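Local coordinates for putative uncharacterized protein (Mycobacterium tuberculosis, PDB 2Z99) that probably takes part in chromosome segregation and condensation during cell division, as the ScpB subunit that works with SMC proteins, at residues 28-33 with 68-73; 60-65 with 79-84; 96-101 with 133-138; 139-144 with 153-158. All blocks are in the same frame, centred on the assembly; numbering follows the deposited sequence.

Interaction 1 of 4, residues 28-33 with 68-73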
loop_
_atom_site.group_PDB
_atom_site.type_symbol
_atom_site.label_atom_id
_atom_site.label_comp_id
_atom_site.label_asym_id
_atom_site.label_seq_id
_atom_site.Cartn_x
_atom_site.Cartn_y
_atom_site.Cartn_z
ATOM N N ASP A 28 -3.381 3.765 2.588
ATOM C CA ASP A 28 -3.939 2.544 2.019
ATOM C C ASP A 28 -5.420 2.740 1.691
ATOM O O ASP A 28 -6.115 1.799 1.296
ATOM C CB ASP A 28 -3.770 1.386 3.006
ATOM C CG ASP A 28 -3.577 0.045 2.311
ATOM O OD1 ASP A 28 -2.658 -0.077 1.462
ATOM O OD2 ASP A 28 -4.342 -0.893 2.621
ATOM N N THR A 29 -5.894 3.969 1.856
ATOM C CA THR A 29 -7.287 4.321 1.581
ATOM C C THR A 29 -7.282 5.796 1.220
ATOM O O THR A 29 -6.375 6.517 1.601
ATOM C CB THR A 29 -8.204 4.137 2.837
ATOM O OG1 THR A 29 -7.995 5.217 3.761
ATOM C CG2 THR A 29 -7.894 2.837 3.543
ATOM N N PRO A 30 -8.292 6.265 0.481
ATOM C CA PRO A 30 -8.305 7.685 0.130
ATOM C C PRO A 30 -8.169 8.566 1.363
ATOM O O PRO A 30 -8.636 8.208 2.449
ATOM C CB PRO A 30 -9.662 7.862 -0.537
ATOM C CG PRO A 30 -9.884 6.540 -1.197
ATOM C CD PRO A 30 -9.408 5.548 -0.158
ATOM N N VAL A 31 -7.494 9.700 1.194
ATOM C CA VAL A 31 -7.337 10.680 2.260
ATOM C C VAL A 31 -8.135 11.885 1.810
ATOM O O VAL A 31 -8.455 12.032 0.624
ATOM C CB VAL A 31 -5.883 11.159 2.465
ATOM C CG1 VAL A 31 -5.169 10.253 3.416
ATOM C CG2 VAL A 31 -5.160 11.230 1.134
ATOM N N THR A 32 -8.454 12.755 2.751
ATOM C CA THR A 32 -9.225 13.933 2.421
ATOM C C THR A 32 -8.305 15.141 2.321
ATOM O O THR A 32 -7.244 15.181 2.946
ATOM C CB THR A 32 -10.299 14.187 3.494
ATOM O OG1 THR A 32 -11.094 15.312 3.112
ATOM C CG2 THR A 32 -9.658 14.467 4.846
ATOM N N ALA A 33 -8.708 16.116 1.517
ATOM C CA ALA A 33 -7.927 17.333 1.369
ATOM C C ALA A 33 -7.707 17.915 2.767
ATOM O O ALA A 33 -6.607 18.376 3.098
ATOM C CB ALA A 33 -8.671 18.316 0.500
ATOM N N ARG A 68 -6.427 10.408 -8.415
ATOM C CA ARG A 68 -7.846 10.648 -8.609
ATOM C C ARG A 68 -8.560 11.001 -7.317
ATOM O O ARG A 68 -8.145 10.596 -6.229
ATOM C CB ARG A 68 -8.515 9.432 -9.249
ATOM C CG ARG A 68 -8.460 9.422 -10.761
ATOM C CD ARG A 68 -9.571 8.566 -11.346
ATOM N NE ARG A 68 -9.431 7.155 -11.003
ATOM C CZ ARG A 68 -8.410 6.394 -11.388
ATOM N NH1 ARG A 68 -7.441 6.920 -12.127
ATOM N NH2 ARG A 68 -8.355 5.107 -11.042
ATOM N N HIS A 69 -9.634 11.770 -7.447
ATOM C CA HIS A 69 -10.420 12.186 -6.289
ATOM C C HIS A 69 -11.741 11.442 -6.261
ATOM O O HIS A 69 -12.441 11.362 -7.276
ATOM C CB HIS A 69 -10.698 13.689 -6.328
ATOM C CG HIS A 69 -11.481 14.185 -5.154
ATOM N ND1 HIS A 69 -12.705 14.803 -5.285
ATOM C CD2 HIS A 69 -11.208 14.168 -3.828
ATOM C CE1 HIS A 69 -13.150 15.147 -4.089
ATOM N NE2 HIS A 69 -12.259 14.773 -3.188
ATOM N N THR A 70 -12.067 10.904 -5.091
ATOM C CA THR A 70 -13.299 10.150 -4.897
ATOM C C THR A 70 -14.001 10.677 -3.641
ATOM O O THR A 70 -13.398 11.416 -2.857
ATOM C CB THR A 70 -12.990 8.647 -4.723
ATOM O OG1 THR A 70 -14.204 7.894 -4.805
ATOM C CG2 THR A 70 -12.335 8.392 -3.371
ATOM N N SER A 71 -15.266 10.305 -3.444
ATOM C CA SER A 71 -15.997 10.771 -2.269
ATOM C C SER A 71 -15.201 10.505 -0.987
ATOM O O SER A 71 -15.310 11.244 -0.016
ATOM C CB SER A 71 -17.376 10.101 -2.186
ATOM O OG SER A 71 -17.268 8.707 -1.962
ATOM N N GLU A 72 -14.397 9.450 -0.990
ATOM C CA GLU A 72 -13.585 9.111 0.170
ATOM C C GLU A 72 -12.350 10.009 0.258
ATOM O O GLU A 72 -11.602 9.951 1.239
ATOM C CB GLU A 72 -13.114 7.659 0.086
ATOM C CG GLU A 72 -14.161 6.591 0.343
ATOM C CD GLU A 72 -13.603 5.194 0.110
ATOM O OE1 GLU A 72 -13.480 4.800 -1.071
ATOM O OE2 GLU A 72 -13.266 4.503 1.098
ATOM N N GLY A 73 -12.128 10.821 -0.772
ATOM C CA GLY A 73 -10.968 11.703 -0.789
ATOM C C GLY A 73 -10.036 11.521 -1.983
ATOM O O GLY A 73 -10.483 11.164 -3.079
#
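The loop 28-33 passes close to the end of the hairpin formed by strands 65-70 and 73-78, with the CA atoms of Thr-32 and Gly-73 4.3 Å apart. This hairpin is consistent with the wing of the N-terminal winged-helix domain, and a type I turn from Thr-70 to Gly-73 closes it. Pro-30 carries most of the side-chain contact. Its CB meets CB of Glu-72 at 3.5 Å, and the same CB lies 3.4 Å from the carbonyl O of Glu-72. Its CG reaches CG2 of Thr-70 at 3.8 Å. That methyl sits between the backbone N and the carbonyl carbon of Thr-70, while OG1 is anti to the N (chi1 -168°). The chain of Glu-72 is extended beyond CG, and its carboxylate end comes only loosely near the proline ring. The rest of the contact is backbone. Val-31 pairs by a backbone hydrogen bond with Trp-74, which ties the loop to strand 73-78, and Pro-30 also packs on Arg-75 and Tyr-77. Gly-73 has a phi of 123°, a region little used by other residues. Its CA gives a CA-H...O contact of 2.9 Å to the carbonyl O of Val-31.

Interaction 2 of 4, residues 60-65 with 79-84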
loop_
_atom_site.group_PDB
_atom_site.type_symbol
_atom_site.label_atom_id
_atom_site.label_comp_id
_atom_site.label_asym_id
_atom_site.label_seq_id
_atom_site.Cartn_x
_atom_site.Cartn_y
_atom_site.Cartn_z
ATOM N N GLY A 60 -0.776 14.695 -17.567
ATOM C CA GLY A 60 -0.225 15.504 -18.632
ATOM C C GLY A 60 0.915 14.741 -19.279
ATOM O O GLY A 60 1.204 14.919 -20.462
ATOM N N ARG A 61 1.576 13.887 -18.497
ATOM C CA ARG A 61 2.673 13.088 -19.029
ATOM C C ARG A 61 2.296 11.625 -19.130
ATOM O O ARG A 61 3.149 10.763 -19.344
ATOM C CB ARG A 61 3.935 13.246 -18.177
ATOM C CG ARG A 61 3.833 12.862 -16.726
ATOM C CD ARG A 61 5.130 13.273 -16.055
ATOM N NE ARG A 61 5.235 12.850 -14.660
ATOM C CZ ARG A 61 5.419 11.593 -14.259
ATOM N NH1 ARG A 61 5.523 10.597 -15.142
ATOM N NH2 ARG A 61 5.503 11.334 -12.962
ATOM N N ASP A 62 1.002 11.361 -18.983
ATOM C CA ASP A 62 0.470 10.014 -19.068
ATOM C C ASP A 62 1.232 9.104 -18.125
ATOM O O ASP A 62 1.652 8.005 -18.500
ATOM C CB ASP A 62 0.582 9.500 -20.502
ATOM C CG ASP A 62 -0.456 8.453 -20.814
ATOM O OD1 ASP A 62 -1.380 8.288 -19.994
ATOM O OD2 ASP A 62 -0.375 7.807 -21.878
ATOM N N SER A 63 1.401 9.562 -16.891
ATOM C CA SER A 63 2.134 8.792 -15.910
ATOM C C SER A 63 1.498 7.429 -15.626
ATOM O O SER A 63 0.333 7.190 -15.956
ATOM C CB SER A 63 2.252 9.582 -14.609
ATOM O OG SER A 63 2.975 8.826 -13.657
ATOM N N GLY A 64 2.280 6.530 -15.033
ATOM C CA GLY A 64 1.756 5.223 -14.680
ATOM C C GLY A 64 0.842 5.431 -13.481
ATOM O O GLY A 64 -0.086 4.659 -13.226
ATOM N N ILE A 65 1.115 6.505 -12.753
ATOM C CA ILE A 65 0.352 6.882 -11.574
ATOM C C ILE A 65 -0.708 7.928 -11.918
ATOM O O ILE A 65 -0.422 8.930 -12.592
ATOM C CB ILE A 65 1.282 7.455 -10.484
ATOM C CG1 ILE A 65 2.331 6.412 -10.096
ATOM C CG2 ILE A 65 0.465 7.880 -9.273
ATOM C CD1 ILE A 65 3.379 6.922 -9.126
ATOM N N ARG A 79 -2.880 4.044 -13.603
ATOM C CA ARG A 79 -3.578 4.592 -14.759
ATOM C C ARG A 79 -4.158 3.452 -15.585
ATOM O O ARG A 79 -3.482 2.457 -15.860
ATOM C CB ARG A 79 -2.624 5.464 -15.588
ATOM C CG ARG A 79 -3.327 6.433 -16.527
ATOM C CD ARG A 79 -2.363 7.475 -17.109
ATOM N NE ARG A 79 -1.883 8.435 -16.109
ATOM C CZ ARG A 79 -2.576 9.482 -15.670
ATOM N NH1 ARG A 79 -3.788 9.732 -16.142
ATOM N NH2 ARG A 79 -2.065 10.271 -14.740
ATOM N N ALA A 80 -5.423 3.604 -15.964
ATOM C CA ALA A 80 -6.169 2.596 -16.728
ATOM C C ALA A 80 -5.393 1.696 -17.692
ATOM O O ALA A 80 -5.267 0.489 -17.458
ATOM C CB ALA A 80 -7.323 3.269 -17.482
ATOM N N ARG A 81 -4.892 2.278 -18.777
ATOM C CA ARG A 81 -4.164 1.526 -19.789
ATOM C C ARG A 81 -3.090 0.579 -19.270
ATOM O O ARG A 81 -2.680 -0.325 -19.979
ATOM C CB ARG A 81 -3.542 2.484 -20.827
ATOM C CG ARG A 81 -2.678 3.606 -20.232
ATOM C CD ARG A 81 -2.060 4.523 -21.309
ATOM N NE ARG A 81 -1.051 3.817 -22.084
ATOM C CZ ARG A 81 0.204 4.222 -22.235
ATOM N NH1 ARG A 81 0.618 5.349 -21.676
ATOM N NH2 ARG A 81 1.063 3.462 -22.896
ATOM N N PHE A 82 -2.635 0.763 -18.041
ATOM C CA PHE A 82 -1.585 -0.101 -17.533
ATOM C C PHE A 82 -2.060 -1.321 -16.737
ATOM O O PHE A 82 -1.243 -2.051 -16.167
ATOM C CB PHE A 82 -0.609 0.733 -16.697
ATOM C CG PHE A 82 0.023 1.865 -17.461
ATOM C CD1 PHE A 82 0.918 1.609 -18.492
ATOM C CD2 PHE A 82 -0.302 3.188 -17.168
ATOM C CE1 PHE A 82 1.477 2.651 -19.223
ATOM C CE2 PHE A 82 0.250 4.239 -17.890
ATOM C CZ PHE A 82 1.145 3.972 -18.922
ATOM N N ALA A 83 -3.371 -1.549 -16.707
ATOM C CA ALA A 83 -3.930 -2.684 -15.967
ATOM C C ALA A 83 -3.241 -3.994 -16.350
ATOM O O ALA A 83 -2.748 -4.724 -15.486
ATOM C CB ALA A 83 -5.437 -2.791 -16.221
ATOM N N PRO A 84 -3.191 -4.303 -17.655
ATOM C CA PRO A 84 -2.557 -5.533 -18.136
ATOM C C PRO A 84 -1.218 -5.837 -17.465
ATOM O O PRO A 84 -0.951 -6.973 -17.093
ATOM C CB PRO A 84 -2.412 -5.275 -19.633
ATOM C CG PRO A 84 -3.626 -4.469 -19.943
ATOM C CD PRO A 84 -3.678 -3.490 -18.788
#
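Arg-79 binds the loop 60-65 through three hydrogen bonds to successive carbonyls. Its backbone N donates to Gly-64 O in a nearly straight bond (170°) of 2.9 Å. Its NE donates to Ser-63 O, in the guanidinium plane; the 2.5 Å length is shorter than usual and doubtful. NH2 makes a weak bond of 3.0 Å to Ile-65 O. The bend at chi3 (-69°) turns NE back toward the loop. Ser-63 OG accepts from the N of Ile-65, an ST turn, and bonds Glu-21 of the second subunit.

The charged groups form a network around Asp-62. Its OD2 meets NH1 of Arg-81 tip to tip at 2.7 Å, a salt bridge, with planes 30° apart. Its OD1 is 3.9 Å from NE of Arg-79, a long ion pair; it lies well out of the guanidinium plane, so only the charges attract. Arg-81 has a second acid partner, Glu-15 of the second subunit.

The ring of Phe-82 packs on the loop backbone. Its CE2 lies 3.7 Å from CA of Gly-64 and 3.5 Å from Ser-63 O.

The contact lies at the dimer interface. It joins the loop between helix 44-60 and strand 65-70 to the start of helix 83-94, just after strand 73-78, so it closes the base of the hairpin. Arg-79 also packs on Leu-58 and Thr-59 of helix 44-60.

Interaction 3 of 4, residues 96-101 with 133-138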
loop_
_atom_site.group_PDB
_atom_site.type_symbol
_atom_site.label_atom_id
_atom_site.label_comp_id
_atom_site.label_asym_id
_atom_site.label_seq_id
_atom_site.Cartn_x
_atom_site.Cartn_y
_atom_site.Cartn_z
ATOM N N THR A 96 5.222 -20.324 -7.144
ATOM C CA THR A 96 6.621 -20.228 -6.751
ATOM C C THR A 96 7.469 -21.067 -7.706
ATOM O O THR A 96 6.938 -21.873 -8.467
ATOM C CB THR A 96 6.815 -20.725 -5.294
ATOM O OG1 THR A 96 6.316 -22.063 -5.164
ATOM C CG2 THR A 96 6.059 -19.823 -4.324
ATOM N N LYS A 97 8.781 -20.862 -7.671
ATOM C CA LYS A 97 9.705 -21.596 -8.534
ATOM C C LYS A 97 9.568 -23.111 -8.344
ATOM O O LYS A 97 8.915 -23.570 -7.406
ATOM C CB LYS A 97 11.144 -21.143 -8.234
ATOM C CG LYS A 97 12.249 -21.955 -8.909
ATOM C CD LYS A 97 12.146 -21.925 -10.426
ATOM C CE LYS A 97 13.197 -22.819 -11.066
ATOM N NZ LYS A 97 13.066 -22.829 -12.545
ATOM N N LEU A 98 10.169 -23.886 -9.242
ATOM C CA LEU A 98 10.114 -25.342 -9.146
ATOM C C LEU A 98 11.229 -25.862 -8.246
ATOM O O LEU A 98 12.388 -25.452 -8.366
ATOM C CB LEU A 98 10.237 -25.992 -10.533
ATOM C CG LEU A 98 8.998 -26.078 -11.434
ATOM C CD1 LEU A 98 9.367 -26.734 -12.759
ATOM C CD2 LEU A 98 7.912 -26.883 -10.740
ATOM N N THR A 99 10.868 -26.765 -7.341
ATOM C CA THR A 99 11.826 -27.361 -6.424
ATOM C C THR A 99 12.749 -28.270 -7.225
ATOM O O THR A 99 12.419 -28.672 -8.338
ATOM C CB THR A 99 11.107 -28.188 -5.345
ATOM O OG1 THR A 99 10.370 -29.249 -5.965
ATOM C CG2 THR A 99 10.140 -27.310 -4.563
ATOM N N ARG A 100 13.911 -28.588 -6.672
ATOM C CA ARG A 100 14.844 -29.449 -7.379
ATOM C C ARG A 100 14.216 -30.813 -7.651
ATOM O O ARG A 100 14.459 -31.425 -8.690
ATOM C CB ARG A 100 16.130 -29.608 -6.572
ATOM C CG ARG A 100 17.179 -30.467 -7.259
ATOM C CD ARG A 100 18.552 -30.341 -6.596
ATOM N NE ARG A 100 19.209 -29.063 -6.884
ATOM C CZ ARG A 100 18.911 -27.901 -6.304
ATOM N NH1 ARG A 100 17.957 -27.830 -5.381
ATOM N NH2 ARG A 100 19.566 -26.800 -6.656
ATOM N N ALA A 101 13.401 -31.284 -6.716
ATOM C CA ALA A 101 12.745 -32.568 -6.887
ATOM C C ALA A 101 11.893 -32.514 -8.150
ATOM O O ALA A 101 11.898 -33.447 -8.952
ATOM C CB ALA A 101 11.871 -32.882 -5.678
ATOM N N ARG A 133 1.310 -33.550 -10.651
ATOM C CA ARG A 133 0.200 -32.614 -10.651
ATOM C C ARG A 133 0.661 -31.210 -11.030
ATOM O O ARG A 133 0.172 -30.642 -12.007
ATOM C CB ARG A 133 -0.431 -32.572 -9.268
ATOM C CG ARG A 133 -1.739 -31.818 -9.185
ATOM C CD ARG A 133 -2.100 -31.538 -7.736
ATOM N NE ARG A 133 -1.904 -32.715 -6.898
ATOM C CZ ARG A 133 -1.741 -32.667 -5.579
ATOM N NH1 ARG A 133 -1.755 -31.498 -4.946
ATOM N NH2 ARG A 133 -1.543 -33.784 -4.891
ATOM N N THR A 134 1.596 -30.644 -10.267
ATOM C CA THR A 134 2.046 -29.292 -10.568
ATOM C C THR A 134 2.618 -29.220 -11.981
ATOM O O THR A 134 2.289 -28.312 -12.734
ATOM C CB THR A 134 3.091 -28.757 -9.534
ATOM O OG1 THR A 134 4.326 -29.460 -9.680
ATOM C CG2 THR A 134 2.584 -28.929 -8.113
ATOM N N LEU A 135 3.461 -30.177 -12.352
ATOM C CA LEU A 135 4.027 -30.185 -13.696
ATOM C C LEU A 135 2.914 -30.167 -14.733
ATOM O O LEU A 135 3.054 -29.550 -15.786
ATOM C CB LEU A 135 4.891 -31.421 -13.921
ATOM C CG LEU A 135 6.277 -31.440 -13.293
ATOM C CD1 LEU A 135 6.974 -32.711 -13.706
ATOM C CD2 LEU A 135 7.066 -30.233 -13.748
ATOM N N LEU A 136 1.815 -30.856 -14.436
ATOM C CA LEU A 136 0.678 -30.902 -15.346
ATOM C C LEU A 136 -0.043 -29.557 -15.391
ATOM O O LEU A 136 -0.242 -28.988 -16.465
ATOM C CB LEU A 136 -0.310 -31.987 -14.920
ATOM C CG LEU A 136 0.158 -33.439 -15.040
ATOM C CD1 LEU A 136 -0.920 -34.353 -14.493
ATOM C CD2 LEU A 136 0.471 -33.769 -16.489
ATOM N N ALA A 137 -0.428 -29.056 -14.221
ATOM C CA ALA A 137 -1.128 -27.782 -14.121
ATOM C C ALA A 137 -0.333 -26.646 -14.757
ATOM O O ALA A 137 -0.913 -25.732 -15.343
ATOM C CB ALA A 137 -1.412 -27.463 -12.673
ATOM N N ARG A 138 0.991 -26.697 -14.644
ATOM C CA ARG A 138 1.833 -25.659 -15.230
ATOM C C ARG A 138 2.091 -25.915 -16.708
ATOM O O ARG A 138 2.883 -25.200 -17.331
ATOM C CB ARG A 138 3.178 -25.570 -14.514
ATOM C CG ARG A 138 3.088 -25.235 -13.055
ATOM C CD ARG A 138 4.466 -24.968 -12.504
ATOM N NE ARG A 138 4.412 -24.674 -11.079
ATOM C CZ ARG A 138 5.371 -24.037 -10.419
ATOM N NH1 ARG A 138 6.455 -23.627 -11.066
ATOM N NH2 ARG A 138 5.249 -23.817 -9.115
#
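The carbonyl O of Thr-96 is gripped by two nitrogens of the Arg-138 guanidinium. NH2 gives the stronger bond, 2.7 Å long with an N-H...O angle of 147°. NH1 adds a weak bond of 3.2 Å. The oxygen lies at the edge of the guanidinium, somewhat tilted from its plane. The Arg-138 chain is extended from CG to NE, which carries the charged end across to the segment between helices 83-94 and 100-112. Leu-98 covers one face of the same group. Its CD2 sits 3.6 Å above the plane, offset toward the rim, and its CG is 3.6 Å from NH1. Leu-98 and Arg-138 run alongside in opposite senses. Arg-138 directly follows helix 129-137. With helices 100-112 and 117-124, this helix is consistent with the three-helix pattern of a second winged-helix domain, in which it would hold the place of the recognition helix. The contact joins its C-terminal end to the segment entering helix 100-112, where Thr-99 is the N-cap and its OG1 bonds Ala-102 N. Leu-98 also packs on Leu-103. Arg-138 touches Arg-95. CD1 of Leu-98 meets CD2 of Leu-135 more loosely, at 4.3 Å.

Interaction 4 of 4, residues 139-144 with 153-158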
loop_
_atom_site.group_PDB
_atom_site.type_symbol
_atom_site.label_atom_id
_atom_site.label_comp_id
_atom_site.label_asym_id
_atom_site.label_seq_id
_atom_site.Cartn_x
_atom_site.Cartn_y
_atom_site.Cartn_z
ATOM N N GLY A 139 1.441 -26.945 -17.252
ATOM C CA GLY A 139 1.584 -27.279 -18.658
ATOM C C GLY A 139 2.969 -27.669 -19.131
ATOM O O GLY A 139 3.266 -27.552 -20.323
ATOM N N LEU A 140 3.829 -28.123 -18.224
ATOM C CA LEU A 140 5.168 -28.540 -18.631
ATOM C C LEU A 140 5.161 -29.949 -19.230
ATOM O O LEU A 140 6.063 -30.323 -19.984
ATOM C CB LEU A 140 6.140 -28.476 -17.450
ATOM C CG LEU A 140 6.723 -27.100 -17.127
ATOM C CD1 LEU A 140 7.150 -26.407 -18.420
ATOM C CD2 LEU A 140 5.689 -26.273 -16.410
ATOM N N ILE A 141 4.145 -30.733 -18.887
ATOM C CA ILE A 141 4.016 -32.092 -19.406
ATOM C C ILE A 141 2.539 -32.338 -19.576
ATOM O O ILE A 141 1.719 -31.580 -19.063
ATOM C CB ILE A 141 4.575 -33.178 -18.426
ATOM C CG1 ILE A 141 3.727 -33.205 -17.145
ATOM C CG2 ILE A 141 6.055 -32.917 -18.140
ATOM C CD1 ILE A 141 4.095 -34.309 -16.162
ATOM N N THR A 142 2.194 -33.396 -20.292
ATOM C CA THR A 142 0.791 -33.724 -20.499
ATOM C C THR A 142 0.612 -35.177 -20.884
ATOM O O THR A 142 1.568 -35.848 -21.266
ATOM C CB THR A 142 0.172 -32.858 -21.602
ATOM O OG1 THR A 142 -1.250 -33.041 -21.601
ATOM C CG2 THR A 142 0.732 -33.248 -22.966
ATOM N N GLU A 143 -0.620 -35.660 -20.777
ATOM C CA GLU A 143 -0.924 -37.037 -21.133
ATOM C C GLU A 143 -0.885 -37.182 -22.652
ATOM O O GLU A 143 -1.520 -36.409 -23.372
ATOM C CB GLU A 143 -2.307 -37.446 -20.602
ATOM C CG GLU A 143 -2.454 -37.356 -19.085
ATOM C CD GLU A 143 -2.989 -36.010 -18.618
ATOM O OE1 GLU A 143 -2.698 -34.984 -19.279
ATOM O OE2 GLU A 143 -3.693 -35.977 -17.580
ATOM N N VAL A 144 -0.129 -38.167 -23.134
ATOM C CA VAL A 144 -0.004 -38.411 -24.562
ATOM C C VAL A 144 -0.854 -39.587 -25.018
ATOM O O VAL A 144 -1.586 -39.487 -25.999
ATOM C CB VAL A 144 1.455 -38.676 -24.946
ATOM C CG1 VAL A 144 1.542 -39.087 -26.401
ATOM C CG2 VAL A 144 2.276 -37.427 -24.706
ATOM N N VAL A 153 -1.545 -44.590 -18.704
ATOM C CA VAL A 153 -1.306 -43.369 -19.451
ATOM C C VAL A 153 0.188 -43.066 -19.514
ATOM O O VAL A 153 0.937 -43.338 -18.571
ATOM C CB VAL A 153 -2.053 -42.161 -18.833
ATOM C CG1 VAL A 153 -3.529 -42.479 -18.706
ATOM C CG2 VAL A 153 -1.470 -41.815 -17.486
ATOM N N THR A 154 0.608 -42.518 -20.647
ATOM C CA THR A 154 1.994 -42.159 -20.886
ATOM C C THR A 154 2.056 -40.630 -20.865
ATOM O O THR A 154 1.029 -39.966 -21.036
ATOM C CB THR A 154 2.460 -42.732 -22.252
ATOM O OG1 THR A 154 3.764 -42.235 -22.580
ATOM C CG2 THR A 154 1.479 -42.357 -23.343
ATOM N N PHE A 155 3.250 -40.077 -20.647
ATOM C CA PHE A 155 3.421 -38.627 -20.573
ATOM C C PHE A 155 4.534 -38.103 -21.452
ATOM O O PHE A 155 5.425 -38.844 -21.867
ATOM C CB PHE A 155 3.718 -38.177 -19.130
ATOM C CG PHE A 155 2.567 -38.353 -18.186
ATOM C CD1 PHE A 155 2.296 -39.594 -17.622
ATOM C CD2 PHE A 155 1.719 -37.288 -17.905
ATOM C CE1 PHE A 155 1.201 -39.773 -16.800
ATOM C CE2 PHE A 155 0.617 -37.456 -17.081
ATOM C CZ PHE A 155 0.355 -38.696 -16.528
ATOM N N ALA A 156 4.480 -36.804 -21.720
ATOM C CA ALA A 156 5.502 -36.160 -22.520
ATOM C C ALA A 156 5.569 -34.692 -22.163
ATOM O O ALA A 156 4.629 -34.128 -21.600
ATOM C CB ALA A 156 5.199 -36.325 -23.999
ATOM N N THR A 157 6.699 -34.080 -22.477
ATOM C CA THR A 157 6.887 -32.672 -22.225
ATOM C C THR A 157 6.126 -31.955 -23.326
ATOM O O THR A 157 6.105 -32.406 -24.470
ATOM C CB THR A 157 8.363 -32.292 -22.298
ATOM O OG1 THR A 157 8.893 -32.667 -23.576
ATOM C CG2 THR A 157 9.143 -33.000 -21.208
ATOM N N THR A 158 5.489 -30.848 -22.973
ATOM C CA THR A 158 4.714 -30.076 -23.927
ATOM C C THR A 158 5.623 -29.246 -24.817
ATOM O O THR A 158 6.834 -29.443 -24.840
ATOM C CB THR A 158 3.765 -29.134 -23.197
ATOM O OG1 THR A 158 4.527 -28.161 -22.469
ATOM C CG2 THR A 158 2.890 -29.921 -22.225
#
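Phe-155 lies side by side with Glu-143, both side chains pointing the same way. CG of Glu-143 is 3.7 Å from CE2 of the ring, and the carboxylate and ring planes are 21° apart. The bend of Glu-143 at chi2 (92°) sets CD beside the same CE2. Phe-155 also meets CD1 of Ile-141 at its CD2, 4.2 Å away. Phe-155 and Ile-141 face the domain core, while Glu-143 is exposed. Phe-155 packs on Met-132 and Leu-136, and Ile-141 on Leu-106 and Val-109. The other face carries Thr-142, Ala-156 and Val-144. There CG2 of Val-144 comes within 3.2 Å of CB of Ala-156, closer than carbons normally pack, so the exact spacing is doubtful.

The strands run antiparallel. Thr-142 and Ala-156 form a hydrogen-bonded pair, N to O both ways, with Thr-142 N to Ala-156 O at 2.9 Å. Val-144 N bonds Thr-154 O at 3.0 Å. Ile-141 with Thr-157 and Glu-143 with Phe-155 are non-hydrogen-bonded pairs. At the far end Thr-158 OG1 donates to Gly-139 O at 2.6 Å, in the carbonyl plane, and its N donates to Leu-140 O. Thr-158 is the N-cap of helix 159-165, and OG1 also bonds Phe-161 N. Gly-139 has a positive phi and ends helix 129-137 in a Schellman motif. Backbone hydrogen bonding between Phe-155 and Val-115 adds the short strand 115-116. Such a three-stranded sheet, whose hairpin follows the third helix, is typical of a winged-helix domain, and 141-146 with 153-157 would be its wing.

The four contacts fall in two groups, one at each end of an elongated chain. Interactions 1 and 2 belong to the first domain and work on its hairpin, interaction 1 at the turn and interaction 2 at the base. Interaction 1 is a surface contact of carbons and backbone. Interaction 2 is partly buried, charged and adjoins the second subunit. Interactions 3 and 4 belong to the second domain, with centres about 13 Å apart, and share the end of helix 129-137. Interaction 3 is a surface contact led by one arginine. Interaction 4 is partly buried and combines strand pairing with core packing. A probable hydrogen bond between Leu-135 O and Leu-140 N links the two.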